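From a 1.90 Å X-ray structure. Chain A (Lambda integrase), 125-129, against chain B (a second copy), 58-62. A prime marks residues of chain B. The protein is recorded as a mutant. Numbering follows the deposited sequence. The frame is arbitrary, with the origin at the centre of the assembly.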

# COMPACT_ATOMS: atom_id res chain seq x y z
N GLU A 125 -18.50 -19.75 -0.04
CA GLU A 125 -18.17 -20.71 1.00
C GLU A 125 -16.73 -20.37 1.41
O GLU A 125 -15.79 -20.55 0.63
CB GLU A 125 -18.25 -22.15 0.46
N GLY A 126 -16.57 -19.83 2.61
CA GLY A 126 -15.25 -19.45 3.06
C GLY A 126 -14.97 -18.01 2.68
O GLY A 126 -15.89 -17.30 2.28
N ASP A 127 -13.73 -17.57 2.81
CA ASP A 127 -13.36 -16.19 2.47
C ASP A 127 -13.63 -15.90 0.99
O ASP A 127 -13.22 -16.67 0.12
CB ASP A 127 -11.87 -15.95 2.77
CG ASP A 127 -11.55 -15.99 4.26
OD1 ASP A 127 -12.46 -16.20 5.09
OD2 ASP A 127 -10.37 -15.79 4.60
N PRO A 128 -14.33 -14.79 0.69
CA PRO A 128 -14.66 -14.41 -0.68
C PRO A 128 -13.41 -14.25 -1.56
O PRO A 128 -12.33 -13.92 -1.07
CB PRO A 128 -15.36 -13.06 -0.49
CG PRO A 128 -16.02 -13.21 0.82
CD PRO A 128 -14.93 -13.84 1.65
N PRO A 129 -13.55 -14.51 -2.87
CA PRO A 129 -12.43 -14.40 -3.80
C PRO A 129 -12.01 -12.93 -3.97
O PRO A 129 -12.85 -12.04 -3.90
CB PRO A 129 -13.00 -14.98 -5.09
CG PRO A 129 -14.45 -14.65 -5.01
CD PRO A 129 -14.77 -14.95 -3.56
N SER B 58 -14.60 -7.49 4.65
CA SER B 58 -13.92 -7.64 3.36
C SER B 58 -13.22 -8.98 3.18
O SER B 58 -13.31 -9.60 2.12
CB SER B 58 -12.91 -6.50 3.17
OG SER B 58 -13.54 -5.23 3.17
N LYS B 59 -12.52 -9.42 4.22
CA LYS B 59 -11.77 -10.66 4.16
C LYS B 59 -12.61 -11.94 4.27
O LYS B 59 -12.47 -12.85 3.45
CB LYS B 59 -10.69 -10.63 5.25
CG LYS B 59 -9.80 -11.87 5.32
CD LYS B 59 -8.92 -11.84 6.57
CE LYS B 59 -8.09 -13.12 6.72
NZ LYS B 59 -8.94 -14.34 6.91
N THR B 60 -13.50 -11.98 5.25
CA THR B 60 -14.31 -13.16 5.52
C THR B 60 -15.70 -13.24 4.90
O THR B 60 -16.26 -14.33 4.78
CB THR B 60 -14.48 -13.33 7.03
OG1 THR B 60 -15.23 -12.22 7.54
CG2 THR B 60 -13.13 -13.38 7.71
N GLY B 61 -16.28 -12.08 4.59
CA GLY B 61 -17.62 -12.06 4.02
C GLY B 61 -18.69 -12.11 5.10
O GLY B 61 -19.88 -12.13 4.79
N VAL B 62 -18.27 -12.11 6.37
CA VAL B 62 -19.21 -12.14 7.49
C VAL B 62 -20.00 -10.83 7.53
O VAL B 62 -19.41 -9.76 7.48
CB VAL B 62 -18.47 -12.37 8.84
CG1 VAL B 62 -19.42 -12.22 10.03
CG2 VAL B 62 -17.84 -13.73 8.84
O HOH W 1 -18.09 -15.75 2.78
O HOH W 2 -15.25 -16.93 5.61
O HOH W 3 -11.29 -12.27 0.83

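How does Asp127, which has the most surface covered here, hold its partner? Its CB points sideways, and with chi1 in the m well the carboxylate reaches Lys59′. Lys59′ NZ donates a hydrogen bond to Asp127 OD2 at 3.1 Å, and the opposite charges make it a salt bridge.

How does Lys59′ get there when its CB points away? The chain runs out through three t torsions, and a final m turn at chi4 sets the ammonium beside the acid. A long, flexible side chain suits this reach.

What does Pro128 contribute? It is buried, with its CB pointing toward chain B, and its ring packs on backbone: Pro128 CD lies 3.2 Å from Lys59′ O and 3.4 Å from Thr60′ C. Gly61′ suits its place twice over. A CB there would come 2.9 Å from Pro128 CG, a clash, and the residue's positive phi would jam that CB against the preceding carbonyl.

What part does water play? No direct hydrogen bond joins the two backbones; waters link them and the Asp127 carboxylate. Water 2 donates to Asp127 OD1 and Thr60′ O, both at 2.9 Å, while water 3 bridges Pro128 O (2.7 Å) and Lys59′ O (2.9 Å). Thr60′ OG1 instead steadies its own turn, accepting from Val62′ N at 3.3 Å.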